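Local coordinates for methyltransferase (Streptococcus pyogenes, PDB 2ESR), which probably transfers a methyl group from S-adenosylmethionine to a guanine of 16S ribosomal RNA, at the interface of chains A and B. Sequence-based numbering; all coordinates share one arbitrary frame. Chains: chain A/B, Methyltransferase.

Contact 1 and contact 2 are neighbouring patches of one two-fold symmetric interface, with the centres of their C-alpha atoms about 13 Å apart. Strand 83-86 runs through both: its first residues, A:Phe83 and A:Thr84, lie in contact 1, and the next two, A:Leu85 and A:Leu86, lie in contact 2. Contact 1 is loosely joined, through side chains and a water between A:Thr84 and B:Thr84, whereas contact 2 is fastened largely through main-chain atoms to the end of helix 90-96 and the residues that follow it. Each has a twin with the chains exchanged. The structure alone does not show whether this dimer forms in the cell.

Contact 1: the interface of chains A and B. Residues chain A 56, 80-81, 83-84; chain B 33-34, 55-56, 58, 81, 84.
The hydroxyl OG of B:Ser55 is the best-held polar atom, with two partners. The backbone N of B:Gly33 donates to it almost straight, at 2.8 Å, and OG in turn makes a weak bond, 3.2 Å long, to the amide oxygen OD1 of A:Asn81. B:Gly33 is thus a second-shell residue: it positions the hydroxyl that meets the other chain. In B:Ser55, OG stands anti to the carbonyl carbon.

A:Asn81, in the 3-10 turn 80-82, is the main side chain that chain A brings here. Its CG is also anti to the carbonyl carbon, and chi2 of 169° turns OD1 toward the serine and ND2 toward B:Arg34. In B:Asn81 chi2 is -43°, so the twin amide is turned differently. The A:Asn81 side chain and that of B:Arg34 run antiparallel alongside one another, amide and guanidinium tilted by 30°, and the amide carbon CG of A:Asn81 rests 3.8 Å from the CG methylene of B:Arg34. The arginine chain then bends at chi3 and carries its guanidinium under the backbone oxygen of A:Phe83. That carbonyl O sits over one face, toward the rim, 3.5 Å from CZ of B:Arg34; this is a contact over the plane, not a hydrogen bond, in which the carbonyl dipole may ease the charge.

Near the centre of the dimer, strands 83-86 of the two chains bring A:Thr84 and B:Thr84 tip to tip. Both hydroxyls stand anti to their carbonyl carbons, and a water joins them where they would be too far apart to bond directly: it lies 2.8 Å from OG1 of A:Thr84 and 3.0 Å from OG1 of B:Thr84. The water thus bridges the two hydroxyls close to the two-fold axis. Beside it, the methyl CB of A:Ala56 approaches the backbone O of B:Asn81 at 3.5 Å.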
# COMPACT_ATOMS: atom_id res chain seq x y z
N ALA A 56 0.47 9.53 0.48
CA ALA A 56 -0.13 8.27 0.07
C ALA A 56 -1.09 7.80 1.12
O ALA A 56 -1.11 8.32 2.23
CB ALA A 56 0.96 7.24 -0.15
N GLU A 80 -4.38 7.78 -8.75
CA GLU A 80 -4.66 6.48 -8.15
C GLU A 80 -3.43 5.74 -7.65
O GLU A 80 -3.53 4.86 -6.80
CB GLU A 80 -5.40 5.59 -9.16
CG GLU A 80 -4.54 5.13 -10.33
CD GLU A 80 -5.23 4.07 -11.18
OE1 GLU A 80 -4.60 3.58 -12.14
OE2 GLU A 80 -6.40 3.73 -10.89
N ASN A 81 -2.26 6.10 -8.18
CA ASN A 81 -1.02 5.44 -7.78
C ASN A 81 -0.62 5.74 -6.34
O ASN A 81 0.31 5.13 -5.81
CB ASN A 81 0.11 5.84 -8.73
CG ASN A 81 -0.12 5.35 -10.15
OD1 ASN A 81 0.58 5.75 -11.08
ND2 ASN A 81 -1.11 4.48 -10.32
N PHE A 83 -2.70 5.39 -3.80
CA PHE A 83 -3.54 4.61 -2.90
C PHE A 83 -3.35 3.10 -2.98
O PHE A 83 -3.14 2.54 -4.05
CB PHE A 83 -5.01 4.92 -3.16
CG PHE A 83 -5.34 6.38 -3.11
CD1 PHE A 83 -5.15 7.19 -4.22
CD2 PHE A 83 -5.82 6.95 -1.93
CE1 PHE A 83 -5.43 8.55 -4.16
CE2 PHE A 83 -6.10 8.31 -1.86
CZ PHE A 83 -5.90 9.12 -2.98
N THR A 84 -3.41 2.46 -1.82
CA THR A 84 -3.28 1.02 -1.71
C THR A 84 -4.52 0.54 -0.95
O THR A 84 -4.71 0.91 0.21
CB THR A 84 -2.02 0.63 -0.92
OG1 THR A 84 -0.86 1.16 -1.57
CG2 THR A 84 -1.90 -0.89 -0.84
N GLY B 33 3.36 4.39 -13.10
CA GLY B 33 2.53 3.22 -12.88
C GLY B 33 2.76 2.61 -11.51
O GLY B 33 3.52 3.14 -10.71
N ARG B 34 2.09 1.49 -11.24
CA ARG B 34 2.22 0.82 -9.95
C ARG B 34 3.00 -0.49 -10.07
O ARG B 34 2.78 -1.28 -10.98
CB ARG B 34 0.85 0.51 -9.37
CG ARG B 34 -0.03 1.71 -9.13
CD ARG B 34 -1.24 1.30 -8.31
NE ARG B 34 -0.87 0.95 -6.95
CZ ARG B 34 -1.61 0.19 -6.14
NH1 ARG B 34 -2.76 -0.30 -6.56
NH2 ARG B 34 -1.19 -0.05 -4.90
N SER B 55 5.71 5.07 -10.59
CA SER B 55 5.11 5.98 -9.62
C SER B 55 5.12 5.53 -8.16
O SER B 55 5.46 6.31 -7.27
CB SER B 55 3.66 6.27 -10.03
OG SER B 55 3.60 6.65 -11.40
N ALA B 56 4.72 4.29 -7.92
CA ALA B 56 4.68 3.78 -6.56
C ALA B 56 4.93 2.28 -6.59
O ALA B 56 4.95 1.68 -7.66
CB ALA B 56 3.32 4.07 -5.93
N VAL B 58 4.32 -1.54 -4.15
CA VAL B 58 3.85 -2.29 -3.00
C VAL B 58 4.85 -3.44 -2.89
O VAL B 58 5.04 -4.20 -3.84
CB VAL B 58 2.44 -2.87 -3.21
CG1 VAL B 58 2.09 -3.82 -2.07
CG2 VAL B 58 1.42 -1.74 -3.29
N ASN B 81 7.50 7.73 0.72
CA ASN B 81 6.05 7.58 0.70
C ASN B 81 5.54 6.91 -0.57
O ASN B 81 4.35 6.61 -0.68
CB ASN B 81 5.37 8.94 0.89
CG ASN B 81 5.63 9.52 2.26
OD1 ASN B 81 5.57 8.82 3.27
ND2 ASN B 81 5.90 10.82 2.32
N THR B 84 5.11 1.06 -0.21
CA THR B 84 4.25 0.48 0.81
C THR B 84 4.70 -0.95 1.09
O THR B 84 4.57 -1.83 0.24
CB THR B 84 2.78 0.47 0.34
OG1 THR B 84 2.36 1.82 0.07
CG2 THR B 84 1.88 -0.14 1.41
O HOH W 1 -0.06 3.58 -0.40

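Contact 2: the interface of chains A and B. Residues chain A 67, 71, 85-88, 92; chain B 86, 95-98.
Chi1 of 64° puts OG1 of B:Thr98 in the crowded position between its own backbone N and carbonyl carbon, while in A:Leu85 CG lies anti to the backbone N (chi1 175°). The two side chains cross obliquely, and the threonine hydroxyl comes to rest over the strand of chain A. There OG1 donates to the backbone O of A:Leu85 at 3.0 Å, approaching from above the carbonyl plane and not along a lone pair. The backbone N of B:Thr98 adds a weak, bent bond to the same oxygen, 3.3 Å long, so that B:Thr98 holds the A:Leu85 carbonyl with two groups.

Main chain does the firmer work two residues on. The backbone N of A:Lys87 gives a nearly linear hydrogen bond of 2.7 Å to the carbonyl O of B:Cys96, lying in that carbonyl's plane. Between the two anchors A:Leu86 pairs with B:Leu97 in an antiparallel beta bridge, which lays the segment after helix 90-96 of chain B along the end of strand 83-86 of chain A.

Leucines pack on one side of it. A:Leu86, with CG anti to the carbonyl carbon, runs alongside B:Leu97 in the same direction, their CD2 methyls 3.5 Å apart. The tip of A:Leu86 also meets that of B:Leu86 head on, CD2 to CD1 at 3.9 Å. On the far flank, CB of B:Cys96 packs 4.0 Å from SE of the selenomethionine A:Met88. The thiol SG of B:Cys96 has NH2 of A:Arg92 nearby at 3.8 Å, a loose contact with the guanidinium, whose face carries the CB of A:Met88.

Together with its twin, this short antiparallel bridge, with leucines packed beside it, joins the two methyltransferase copies in the deposited dimer, and would help hold it together if that dimer also forms in solution.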
# COMPACT_ATOMS: atom_id res chain seq x y z
N GLN A 67 -15.62 -1.55 -1.53
CA GLN A 67 -14.39 -1.66 -2.31
C GLN A 67 -14.59 -1.13 -3.72
O GLN A 67 -13.73 -0.43 -4.26
CB GLN A 67 -13.92 -3.12 -2.37
CG GLN A 67 -13.41 -3.67 -1.05
CD GLN A 67 -12.28 -2.85 -0.48
OE1 GLN A 67 -12.44 -1.66 -0.17
NE2 GLN A 67 -11.11 -3.46 -0.34
N GLN A 71 -12.52 2.06 -5.26
CA GLN A 71 -11.75 1.94 -6.49
C GLN A 71 -12.15 2.98 -7.53
O GLN A 71 -11.29 3.56 -8.20
CB GLN A 71 -11.89 0.52 -7.05
CG GLN A 71 -11.15 -0.51 -6.22
CD GLN A 71 -11.43 -1.95 -6.63
OE1 GLN A 71 -11.30 -2.31 -7.79
NE2 GLN A 71 -11.83 -2.77 -5.66
N LEU A 85 -5.36 -0.24 -1.62
CA LEU A 85 -6.57 -0.76 -0.99
C LEU A 85 -6.40 -2.23 -0.62
O LEU A 85 -6.01 -3.05 -1.46
CB LEU A 85 -7.79 -0.62 -1.92
CG LEU A 85 -9.08 -1.26 -1.40
CD1 LEU A 85 -9.56 -0.50 -0.16
CD2 LEU A 85 -10.17 -1.24 -2.47
N LEU A 86 -6.67 -2.54 0.63
CA LEU A 86 -6.56 -3.91 1.12
C LEU A 86 -7.95 -4.40 1.49
O LEU A 86 -8.68 -3.74 2.23
CB LEU A 86 -5.66 -3.96 2.35
CG LEU A 86 -4.19 -3.58 2.15
CD1 LEU A 86 -3.47 -3.58 3.49
CD2 LEU A 86 -3.53 -4.56 1.19
N LYS A 87 -8.31 -5.56 0.95
CA LYS A 87 -9.60 -6.17 1.23
C LYS A 87 -9.35 -7.20 2.32
O LYS A 87 -9.06 -8.36 2.05
CB LYS A 87 -10.15 -6.85 -0.03
CG LYS A 87 -11.56 -7.40 0.14
CD LYS A 87 -12.26 -7.56 -1.21
CE LYS A 87 -11.49 -8.47 -2.16
NZ LYS A 87 -12.16 -8.56 -3.49
N MSE A 88 -9.46 -6.75 3.57
CA MSE A 88 -9.22 -7.64 4.69
C MSE A 88 -9.75 -7.05 6.00
O MSE A 88 -10.16 -5.89 6.04
CB MSE A 88 -7.72 -7.96 4.81
CG MSE A 88 -6.82 -6.76 5.08
SE MSE A 88 -4.92 -7.10 4.72
CE MSE A 88 -4.60 -8.46 6.06
N ARG A 92 -6.49 -8.10 10.95
CA ARG A 92 -5.50 -8.81 10.14
C ARG A 92 -4.58 -7.79 9.49
O ARG A 92 -3.36 -7.97 9.46
CB ARG A 92 -6.21 -9.61 9.04
CG ARG A 92 -7.06 -10.77 9.53
CD ARG A 92 -8.21 -11.02 8.57
NE ARG A 92 -7.80 -11.05 7.17
CZ ARG A 92 -8.64 -10.98 6.14
NH1 ARG A 92 -9.94 -10.88 6.35
NH2 ARG A 92 -8.17 -11.02 4.90
N LEU B 86 4.38 -4.50 2.97
CA LEU B 86 3.43 -5.39 3.62
C LEU B 86 4.15 -6.65 4.08
O LEU B 86 4.82 -7.32 3.30
CB LEU B 86 2.30 -5.77 2.65
CG LEU B 86 1.42 -4.62 2.16
CD1 LEU B 86 0.35 -5.18 1.24
CD2 LEU B 86 0.78 -3.90 3.35
N ASP B 95 -4.55 -12.29 -2.29
CA ASP B 95 -5.96 -12.36 -1.94
C ASP B 95 -6.48 -11.10 -1.26
O ASP B 95 -7.68 -10.95 -1.07
CB ASP B 95 -6.22 -13.56 -1.02
CG ASP B 95 -6.32 -14.87 -1.78
OD1 ASP B 95 -6.29 -15.94 -1.13
OD2 ASP B 95 -6.43 -14.84 -3.02
N CYS B 96 -5.58 -10.19 -0.89
CA CYS B 96 -6.01 -8.97 -0.20
C CYS B 96 -5.84 -7.68 -1.00
O CYS B 96 -6.56 -6.71 -0.78
CB CYS B 96 -5.28 -8.84 1.13
SG CYS B 96 -5.59 -10.22 2.28
N LEU B 97 -4.87 -7.66 -1.91
CA LEU B 97 -4.63 -6.47 -2.71
C LEU B 97 -5.74 -6.25 -3.74
O LEU B 97 -6.39 -7.19 -4.18
CB LEU B 97 -3.27 -6.57 -3.41
CG LEU B 97 -2.06 -6.43 -2.49
CD1 LEU B 97 -0.78 -6.76 -3.23
CD2 LEU B 97 -2.00 -5.01 -1.94
N THR B 98 -5.97 -4.99 -4.10
CA THR B 98 -6.98 -4.67 -5.09
C THR B 98 -6.34 -3.73 -6.10
O THR B 98 -5.13 -3.51 -6.06
CB THR B 98 -8.20 -3.97 -4.44
OG1 THR B 98 -7.79 -2.70 -3.91
CG2 THR B 98 -8.78 -4.82 -3.33